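Local coordinates for protein NAD(P)H dehydrogenase (quinone) (Mycobacterium tuberculosis, PDB 1XDI) that catalyses the reduction of quinones, probably including menadione, by NADH or NADPH, using one bound FAD per subunit of a homotetramer, at residues A[81-91]-A[174-182]; A[400-408]-A[456-464]. All coordinates share one frame; numbering follows the deposited sequence.

In the fold
Contact 1 comes first along the chain and joins the start of helix 83-107 to the loop 174-182. It closes a long loop of 82 residues, which carries the rest of that helix and several strands, among them 147-150 of the parallel FAD-domain sheet. Residues 174-182 lie between strands 169-171 and 185-188 of the second parallel sheet, so the FAD half is tied to this neighbouring Rossmann-type layer. Contact 2 follows in series, neither nested in the first nor crossing it. It closes a shorter loop inside the dimerisation domain, laying helix 454-464 against strand 401-407. The two centres are about 41 Å apart, yet each borders the second subunit.

Contact 1 of 2, residues A[81-91]-A[174-182]; sequences ISLPQIHARVK and QLYDLDALP
Lys91 NZ donates a hydrogen bond to Tyr176 O at 3.0 Å, coming from above the carbonyl plane. Bends at chi2 and chi4 curl the long lysine chain back toward the loop, bringing its ammonium group to the carbonyl while CE lies against Tyr176 CB. The same nitrogen forms a long salt bridge with Asp177 OD1 at 3.8 Å; lysine suits this exposed position because its long chain can reach the carbonyl and come near the carboxylate as well. His87 points into the turn of the loop, where Tyr176 O and Leu178 O both lie close to its ring. Tyr176 CA sits almost squarely over one imidazole face, 3.3 Å from the centroid, in a CH-pi contact. The tyrosine ring then turns its edge toward the histidine face, with the planes at 82° in an offset edge-to-face pair. Across a face of the phenol ring lies Val90 CG1, 3.8 Å from the centroid; with chi1 at 165° this methyl stands anti to the backbone N and meets the ring centre. Toward the start of the helix, the branched end of Leu83 packs on Leu181 CD2, and Pro84 CG rests 3.7 Å from Asp179 OD1. Proline fits here, since the first turn of a helix needs no amide donor from it. Pro50 of helix 48-64 also touches Val90 and Tyr176, whose side chain is about 7 Å from the bound FAD. The whole is a helix-to-loop junction between the two Rossmann-type layers of a pyridine nucleotide-disulphide oxidoreductase of class I.

Contact 2 of 2, residues A[400-408]-A[456-464]; sequences GFVKIFCRR and SITEAARRL
Ile404 and Val402 of strand 401-407 lie against Ala460 in helix 454-464, in the alpha-on-beta layer of the dimerisation domain, where the helix covers one face of an antiparallel sheet. The segment axes approach to 8.3 Å at a crossing angle of -40°. Apolar packing carries the contact. Val402, Ile404 and Cys406, every second residue of the strand, all face the helix. Val402 CG1, set anti to the backbone N (chi1 173°), reaches both Ile457 CG1 and Ala460 CB, each at 4.1 Å. Ile404 extends CD1 onto Ala460 CB, 3.4 Å away, with Ile457 CG2 beside it; the small alanine lets the strand come close, while beta-branched Val402 and Ile404 suit the extended strand. Among the polar groups, Ser456, whose CB faces the strand, has its OG hydrogen-bonded to Asn389 ND2. Away from the interface, Glu459 joins two arginines one helical turn on. Arg463 grips Glu459 OE2 side-on through NE and NH2, both at 2.8 Å and from the same face of the carboxylate; Arg462 NH1 donates to OE1. Glu459 and Arg462 also pack against the second subunit. At the far end of the strand, Cys406 SG meets the branched end of Leu464, 3.5 Å from its CD1.

Contact 1 of 2, residues A[81-91]-A[174-182]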
loop_
_atom_site.group_PDB
_atom_site.type_symbol
_atom_site.label_atom_id
_atom_site.label_comp_id
_atom_site.label_asym_id
_atom_site.label_seq_id
_atom_site.Cartn_x
_atom_site.Cartn_y
_atom_site.Cartn_z
ATOM N N ILE A 81 -29.327 -33.973 -30.208
ATOM C CA ILE A 81 -29.185 -33.071 -29.068
ATOM C C ILE A 81 -30.338 -33.495 -28.189
ATOM O O ILE A 81 -31.465 -33.483 -28.628
ATOM C CB ILE A 81 -29.418 -31.632 -29.478
ATOM C CG1 ILE A 81 -28.126 -31.029 -30.000
ATOM C CG2 ILE A 81 -29.939 -30.842 -28.322
ATOM C CD1 ILE A 81 -28.324 -29.662 -30.697
ATOM N N SER A 82 -30.075 -33.879 -26.954
ATOM C CA SER A 82 -31.149 -34.325 -26.061
ATOM C C SER A 82 -31.597 -33.351 -24.995
ATOM O O SER A 82 -31.250 -33.524 -23.835
ATOM C CB SER A 82 -30.735 -35.591 -25.346
ATOM O OG SER A 82 -31.679 -35.817 -24.329
ATOM N N LEU A 83 -32.390 -32.359 -25.355
ATOM C CA LEU A 83 -32.823 -31.353 -24.380
ATOM C C LEU A 83 -33.224 -31.885 -22.989
ATOM O O LEU A 83 -32.816 -31.329 -21.983
ATOM C CB LEU A 83 -33.955 -30.488 -24.985
ATOM C CG LEU A 83 -33.935 -28.956 -24.876
ATOM C CD1 LEU A 83 -35.066 -28.619 -24.023
ATOM C CD2 LEU A 83 -32.646 -28.366 -24.292
ATOM N N PRO A 84 -33.987 -32.981 -22.917
ATOM C CA PRO A 84 -34.361 -33.467 -21.597
ATOM C C PRO A 84 -33.200 -33.818 -20.690
ATOM O O PRO A 84 -33.284 -33.581 -19.476
ATOM C CB PRO A 84 -35.236 -34.665 -21.899
ATOM C CG PRO A 84 -35.829 -34.338 -23.178
ATOM C CD PRO A 84 -34.640 -33.795 -23.942
ATOM N N GLN A 85 -32.132 -34.404 -21.219
ATOM C CA GLN A 85 -31.039 -34.689 -20.303
ATOM C C GLN A 85 -30.266 -33.401 -19.933
ATOM O O GLN A 85 -29.710 -33.314 -18.822
ATOM C CB GLN A 85 -30.113 -35.826 -20.785
ATOM C CG GLN A 85 -29.880 -35.922 -22.235
ATOM C CD GLN A 85 -29.177 -37.239 -22.623
ATOM O OE1 GLN A 85 -27.984 -37.423 -22.353
ATOM N NE2 GLN A 85 -29.924 -38.155 -23.261
ATOM N N ILE A 86 -30.256 -32.395 -20.814
ATOM C CA ILE A 86 -29.600 -31.137 -20.471
ATOM C C ILE A 86 -30.380 -30.562 -19.262
ATOM O O ILE A 86 -29.780 -30.219 -18.220
ATOM C CB ILE A 86 -29.662 -30.111 -21.630
ATOM C CG1 ILE A 86 -28.651 -30.455 -22.696
ATOM C CG2 ILE A 86 -29.394 -28.694 -21.123
ATOM C CD1 ILE A 86 -28.964 -29.762 -23.990
ATOM N N HIS A 87 -31.705 -30.452 -19.413
ATOM C CA HIS A 87 -32.597 -29.939 -18.362
ATOM C C HIS A 87 -32.388 -30.767 -17.060
ATOM O O HIS A 87 -32.271 -30.242 -15.967
ATOM C CB HIS A 87 -34.059 -30.041 -18.835
ATOM C CG HIS A 87 -34.441 -29.050 -19.895
ATOM N ND1 HIS A 87 -35.719 -28.971 -20.410
ATOM C CD2 HIS A 87 -33.755 -28.017 -20.452
ATOM C CE1 HIS A 87 -35.805 -27.930 -21.219
ATOM N NE2 HIS A 87 -34.629 -27.330 -21.263
ATOM N N ALA A 88 -32.324 -32.084 -17.189
ATOM C CA ALA A 88 -32.156 -32.953 -16.031
ATOM C C ALA A 88 -30.839 -32.608 -15.307
ATOM O O ALA A 88 -30.704 -32.748 -14.059
ATOM C CB ALA A 88 -32.171 -34.380 -16.480
ATOM N N ARG A 89 -29.864 -32.155 -16.095
ATOM C CA ARG A 89 -28.574 -31.813 -15.534
ATOM C C ARG A 89 -28.742 -30.470 -14.916
ATOM O O ARG A 89 -28.066 -30.131 -13.939
ATOM C CB ARG A 89 -27.508 -31.726 -16.578
ATOM C CG ARG A 89 -26.231 -31.355 -15.986
ATOM C CD ARG A 89 -25.291 -30.767 -17.042
ATOM N NE ARG A 89 -23.954 -30.574 -16.492
ATOM C CZ ARG A 89 -23.061 -29.702 -16.940
ATOM N NH1 ARG A 89 -23.332 -28.900 -17.976
ATOM N NH2 ARG A 89 -21.882 -29.634 -16.325
ATOM N N VAL A 90 -29.666 -29.694 -15.466
ATOM C CA VAL A 90 -29.880 -28.384 -14.906
ATOM C C VAL A 90 -30.513 -28.497 -13.542
ATOM O O VAL A 90 -30.057 -27.839 -12.619
ATOM C CB VAL A 90 -30.717 -27.518 -15.840
ATOM C CG1 VAL A 90 -31.271 -26.259 -15.127
ATOM C CG2 VAL A 90 -29.841 -27.143 -16.973
ATOM N N LYS A 91 -31.526 -29.343 -13.374
ATOM C CA LYS A 91 -32.131 -29.393 -12.058
ATOM C C LYS A 91 -31.168 -30.087 -11.135
ATOM O O LYS A 91 -30.824 -29.577 -10.080
ATOM C CB LYS A 91 -33.468 -30.124 -12.064
ATOM C CG LYS A 91 -34.305 -29.768 -13.202
ATOM C CD LYS A 91 -35.457 -28.881 -12.845
ATOM C CE LYS A 91 -36.212 -28.396 -14.151
ATOM N NZ LYS A 91 -36.710 -29.517 -15.107
ATOM N N GLN A 174 -39.101 -21.103 -16.095
ATOM C CA GLN A 174 -39.779 -22.201 -16.782
ATOM C C GLN A 174 -39.126 -22.879 -18.005
ATOM O O GLN A 174 -39.530 -23.951 -18.373
ATOM C CB GLN A 174 -41.159 -21.726 -17.153
ATOM C CG GLN A 174 -41.848 -21.177 -15.934
ATOM C CD GLN A 174 -43.169 -20.549 -16.269
ATOM O OE1 GLN A 174 -43.268 -19.751 -17.193
ATOM N NE2 GLN A 174 -44.187 -20.898 -15.529
ATOM N N LEU A 175 -38.130 -22.281 -18.631
ATOM C CA LEU A 175 -37.497 -22.896 -19.789
ATOM C C LEU A 175 -37.098 -24.410 -19.718
ATOM O O LEU A 175 -37.146 -25.120 -20.725
ATOM C CB LEU A 175 -36.248 -22.084 -20.149
ATOM C CG LEU A 175 -36.541 -20.668 -20.585
ATOM C CD1 LEU A 175 -35.359 -19.769 -20.425
ATOM C CD2 LEU A 175 -36.981 -20.725 -22.038
ATOM N N TYR A 176 -36.694 -24.898 -18.552
ATOM C CA TYR A 176 -36.208 -26.266 -18.425
ATOM C C TYR A 176 -37.287 -27.283 -18.247
ATOM O O TYR A 176 -37.025 -28.441 -17.937
ATOM C CB TYR A 176 -35.227 -26.340 -17.275
ATOM C CG TYR A 176 -34.351 -25.115 -17.234
ATOM C CD1 TYR A 176 -33.465 -24.809 -18.267
ATOM C CD2 TYR A 176 -34.409 -24.261 -16.157
ATOM C CE1 TYR A 176 -32.666 -23.685 -18.194
ATOM C CE2 TYR A 176 -33.620 -23.131 -16.082
ATOM C CZ TYR A 176 -32.764 -22.845 -17.087
ATOM O OH TYR A 176 -32.055 -21.671 -16.990
ATOM N N ASP A 177 -38.512 -26.842 -18.447
ATOM C CA ASP A 177 -39.648 -27.709 -18.375
ATOM C C ASP A 177 -40.061 -28.229 -19.727
ATOM O O ASP A 177 -40.926 -29.094 -19.814
ATOM C CB ASP A 177 -40.782 -26.955 -17.790
ATOM C CG ASP A 177 -40.496 -26.540 -16.410
ATOM O OD1 ASP A 177 -39.663 -27.235 -15.786
ATOM O OD2 ASP A 177 -41.110 -25.557 -15.947
ATOM N N LEU A 178 -39.464 -27.686 -20.783
ATOM C CA LEU A 178 -39.750 -28.092 -22.147
ATOM C C LEU A 178 -39.023 -29.396 -22.445
ATOM O O LEU A 178 -37.907 -29.605 -21.945
ATOM C CB LEU A 178 -39.227 -27.067 -23.139
ATOM C CG LEU A 178 -39.524 -25.593 -22.981
ATOM C CD1 LEU A 178 -38.653 -24.900 -23.975
ATOM C CD2 LEU A 178 -40.996 -25.242 -23.244
ATOM N N ASP A 179 -39.623 -30.251 -23.282
ATOM C CA ASP A 179 -38.973 -31.507 -23.652
ATOM C C ASP A 179 -38.436 -31.497 -25.065
ATOM O O ASP A 179 -38.033 -32.543 -25.594
ATOM C CB ASP A 179 -39.915 -32.686 -23.482
ATOM C CG ASP A 179 -40.026 -33.120 -22.030
ATOM O OD1 ASP A 179 -38.962 -33.489 -21.418
ATOM O OD2 ASP A 179 -41.179 -33.091 -21.507
ATOM N N ALA A 180 -38.432 -30.320 -25.683
ATOM C CA ALA A 180 -37.922 -30.188 -27.042
ATOM C C ALA A 180 -37.520 -28.770 -27.380
ATOM O O ALA A 180 -38.124 -27.821 -26.897
ATOM C CB ALA A 180 -38.949 -30.667 -28.018
ATOM N N LEU A 181 -36.499 -28.606 -28.205
ATOM C CA LEU A 181 -36.099 -27.258 -28.590
ATOM C C LEU A 181 -37.205 -26.514 -29.348
ATOM O O LEU A 181 -37.875 -27.056 -30.193
ATOM C CB LEU A 181 -34.853 -27.293 -29.467
ATOM C CG LEU A 181 -33.582 -27.803 -28.819
ATOM C CD1 LEU A 181 -32.456 -27.574 -29.794
ATOM C CD2 LEU A 181 -33.285 -27.077 -27.515
ATOM N N PRO A 182 -37.416 -25.258 -29.043
ATOM C CA PRO A 182 -38.452 -24.531 -29.758
ATOM C C PRO A 182 -38.159 -24.445 -31.243
ATOM O O PRO A 182 -37.018 -24.455 -31.655
ATOM C CB PRO A 182 -38.388 -23.165 -29.100
ATOM C CG PRO A 182 -38.105 -23.536 -27.651
ATOM C CD PRO A 182 -36.964 -24.498 -27.866
#

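Contact 2 of 2, residues A[400-408]-A[456-464]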
loop_
_atom_site.group_PDB
_atom_site.type_symbol
_atom_site.label_atom_id
_atom_site.label_comp_id
_atom_site.label_asym_id
_atom_site.label_seq_id
_atom_site.Cartn_x
_atom_site.Cartn_y
_atom_site.Cartn_z
ATOM N N GLY A 400 -11.504 -11.139 -29.070
ATOM C CA GLY A 400 -11.390 -10.814 -27.660
ATOM C C GLY A 400 -10.417 -9.672 -27.434
ATOM O O GLY A 400 -9.629 -9.309 -28.337
ATOM N N PHE A 401 -10.455 -9.095 -26.228
ATOM C CA PHE A 401 -9.526 -7.989 -25.903
ATOM C C PHE A 401 -9.512 -7.663 -24.432
ATOM O O PHE A 401 -10.387 -8.050 -23.697
ATOM C CB PHE A 401 -9.889 -6.705 -26.705
ATOM C CG PHE A 401 -11.213 -6.059 -26.300
ATOM C CD1 PHE A 401 -11.346 -5.391 -25.094
ATOM C CD2 PHE A 401 -12.298 -6.107 -27.120
ATOM C CE1 PHE A 401 -12.531 -4.794 -24.732
ATOM C CE2 PHE A 401 -13.481 -5.508 -26.755
ATOM C CZ PHE A 401 -13.595 -4.858 -25.570
ATOM N N VAL A 402 -8.502 -6.919 -24.015
ATOM C CA VAL A 402 -8.394 -6.457 -22.642
ATOM C C VAL A 402 -8.245 -4.973 -22.638
ATOM O O VAL A 402 -7.395 -4.452 -23.332
ATOM C CB VAL A 402 -7.184 -7.017 -21.947
ATOM C CG1 VAL A 402 -7.024 -6.375 -20.567
ATOM C CG2 VAL A 402 -7.340 -8.504 -21.866
ATOM N N LYS A 403 -9.097 -4.307 -21.858
ATOM C CA LYS A 403 -9.086 -2.842 -21.637
ATOM C C LYS A 403 -8.733 -2.540 -20.174
ATOM O O LYS A 403 -9.379 -3.016 -19.274
ATOM C CB LYS A 403 -10.470 -2.186 -21.894
ATOM C CG LYS A 403 -10.762 -1.681 -23.328
ATOM C CD LYS A 403 -12.055 -0.812 -23.365
ATOM C CE LYS A 403 -12.522 -0.526 -24.816
ATOM N NZ LYS A 403 -13.856 0.195 -24.960
ATOM N N ILE A 404 -7.724 -1.737 -19.934
ATOM C CA ILE A 404 -7.384 -1.370 -18.571
ATOM C C ILE A 404 -7.400 0.171 -18.474
ATOM O O ILE A 404 -6.927 0.836 -19.394
ATOM C CB ILE A 404 -6.005 -1.977 -18.221
ATOM C CG1 ILE A 404 -6.222 -3.290 -17.464
ATOM C CG2 ILE A 404 -5.167 -1.008 -17.427
ATOM C CD1 ILE A 404 -4.935 -4.133 -17.391
ATOM N N PHE A 405 -7.972 0.731 -17.405
ATOM C CA PHE A 405 -8.034 2.202 -17.242
ATOM C C PHE A 405 -7.277 2.672 -16.021
ATOM O O PHE A 405 -7.387 2.053 -14.973
ATOM C CB PHE A 405 -9.459 2.733 -17.050
ATOM C CG PHE A 405 -10.415 2.283 -18.065
ATOM C CD1 PHE A 405 -10.060 2.269 -19.417
ATOM C CD2 PHE A 405 -11.656 1.813 -17.674
ATOM C CE1 PHE A 405 -10.941 1.771 -20.389
ATOM C CE2 PHE A 405 -12.557 1.313 -18.608
ATOM C CZ PHE A 405 -12.202 1.287 -19.976
ATOM N N CYS A 406 -6.554 3.776 -16.108
ATOM C CA CYS A 406 -5.838 4.200 -14.931
ATOM C C CYS A 406 -5.704 5.669 -14.676
ATOM O O CYS A 406 -5.701 6.490 -15.581
ATOM C CB CYS A 406 -4.440 3.565 -14.864
ATOM S SG CYS A 406 -3.197 4.304 -15.943
ATOM N N ARG A 407 -5.587 5.982 -13.397
ATOM C CA ARG A 407 -5.406 7.337 -12.969
ATOM C C ARG A 407 -4.232 7.983 -13.777
ATOM O O ARG A 407 -3.210 7.343 -14.038
ATOM C CB ARG A 407 -5.108 7.309 -11.496
ATOM C CG ARG A 407 -5.645 8.504 -10.777
ATOM C CD ARG A 407 -7.153 8.475 -10.754
ATOM N NE ARG A 407 -7.640 7.565 -9.733
ATOM C CZ ARG A 407 -8.916 7.511 -9.365
ATOM N NH1 ARG A 407 -9.811 8.319 -9.942
ATOM N NH2 ARG A 407 -9.305 6.648 -8.423
ATOM N N ARG A 408 -4.416 9.245 -14.186
ATOM C CA ARG A 408 -3.446 10.024 -14.978
ATOM C C ARG A 408 -2.058 10.155 -14.391
ATOM O O ARG A 408 -1.062 9.842 -15.021
ATOM C CB ARG A 408 -3.973 11.431 -15.179
ATOM C CG ARG A 408 -4.897 11.600 -16.322
ATOM C CD ARG A 408 -4.149 12.213 -17.476
ATOM N NE ARG A 408 -4.980 12.214 -18.678
ATOM C CZ ARG A 408 -4.489 12.206 -19.921
ATOM N NH1 ARG A 408 -3.162 12.203 -20.129
ATOM N NH2 ARG A 408 -5.330 12.154 -20.954
ATOM N N SER A 456 -1.624 -10.891 -20.870
ATOM C CA SER A 456 -2.025 -9.716 -21.666
ATOM C C SER A 456 -2.453 -8.602 -20.695
ATOM O O SER A 456 -2.281 -7.425 -21.003
ATOM C CB SER A 456 -3.202 -10.095 -22.573
ATOM O OG SER A 456 -2.778 -10.250 -23.878
ATOM N N ILE A 457 -3.045 -8.998 -19.553
ATOM C CA ILE A 457 -3.466 -8.070 -18.534
ATOM C C ILE A 457 -2.195 -7.404 -17.957
ATOM O O ILE A 457 -2.167 -6.180 -17.725
ATOM C CB ILE A 457 -4.243 -8.782 -17.405
ATOM C CG1 ILE A 457 -5.651 -9.102 -17.864
ATOM C CG2 ILE A 457 -4.357 -7.898 -16.149
ATOM C CD1 ILE A 457 -6.336 -10.040 -16.877
ATOM N N THR A 458 -1.126 -8.167 -17.746
ATOM C CA THR A 458 0.026 -7.495 -17.203
ATOM C C THR A 458 0.692 -6.615 -18.273
ATOM O O THR A 458 1.327 -5.633 -17.931
ATOM C CB THR A 458 1.006 -8.480 -16.539
ATOM O OG1 THR A 458 1.429 -9.443 -17.489
ATOM C CG2 THR A 458 0.342 -9.218 -15.395
ATOM N N GLU A 459 0.521 -6.926 -19.566
ATOM C CA GLU A 459 1.103 -6.094 -20.628
ATOM C C GLU A 459 0.240 -4.861 -20.674
ATOM O O GLU A 459 0.737 -3.735 -20.692
ATOM C CB GLU A 459 1.064 -6.756 -22.001
ATOM C CG GLU A 459 2.412 -7.106 -22.555
ATOM C CD GLU A 459 3.192 -5.907 -23.059
ATOM O OE1 GLU A 459 3.697 -5.142 -22.255
ATOM O OE2 GLU A 459 3.334 -5.698 -24.271
ATOM N N ALA A 460 -1.070 -5.065 -20.661
ATOM C CA ALA A 460 -1.994 -3.936 -20.705
ATOM C C ALA A 460 -1.490 -2.882 -19.690
ATOM O O ALA A 460 -1.142 -1.770 -20.065
ATOM C CB ALA A 460 -3.418 -4.414 -20.397
ATOM N N ALA A 461 -1.390 -3.216 -18.413
ATOM C CA ALA A 461 -0.914 -2.213 -17.494
ATOM C C ALA A 461 0.531 -1.864 -17.840
ATOM O O ALA A 461 0.904 -0.719 -17.773
ATOM C CB ALA A 461 -1.022 -2.692 -16.063
ATOM N N ARG A 462 1.362 -2.809 -18.248
ATOM C CA ARG A 462 2.746 -2.397 -18.541
ATOM C C ARG A 462 2.812 -1.191 -19.490
ATOM O O ARG A 462 3.583 -0.261 -19.294
ATOM C CB ARG A 462 3.564 -3.553 -19.128
ATOM C CG ARG A 462 5.006 -3.288 -19.198
ATOM C CD ARG A 462 5.786 -4.550 -19.531
ATOM N NE ARG A 462 5.679 -5.564 -18.486
ATOM C CZ ARG A 462 5.072 -6.736 -18.653
ATOM N NH1 ARG A 462 4.526 -7.046 -19.846
ATOM N NH2 ARG A 462 4.976 -7.580 -17.632
ATOM N N ARG A 463 1.971 -1.193 -20.510
ATOM C CA ARG A 463 1.994 -0.111 -21.473
ATOM C C ARG A 463 1.417 1.170 -20.896
ATOM O O ARG A 463 1.741 2.259 -21.370
ATOM C CB ARG A 463 1.285 -0.533 -22.770
ATOM C CG ARG A 463 1.893 -1.799 -23.366
ATOM C CD ARG A 463 1.467 -2.166 -24.834
ATOM N NE ARG A 463 1.824 -3.562 -25.200
ATOM C CZ ARG A 463 1.540 -4.114 -26.374
ATOM N NH1 ARG A 463 0.913 -3.369 -27.274
ATOM N NH2 ARG A 463 1.805 -5.397 -26.640
ATOM N N LEU A 464 0.573 1.061 -19.875
ATOM C CA LEU A 464 0.022 2.269 -19.270
ATOM C C LEU A 464 1.050 2.976 -18.415
ATOM O O LEU A 464 0.854 4.107 -18.060
ATOM C CB LEU A 464 -1.178 1.953 -18.401
ATOM C CG LEU A 464 -2.487 1.855 -19.118
ATOM C CD1 LEU A 464 -3.663 1.637 -18.135
ATOM C CD2 LEU A 464 -2.637 3.174 -19.871
#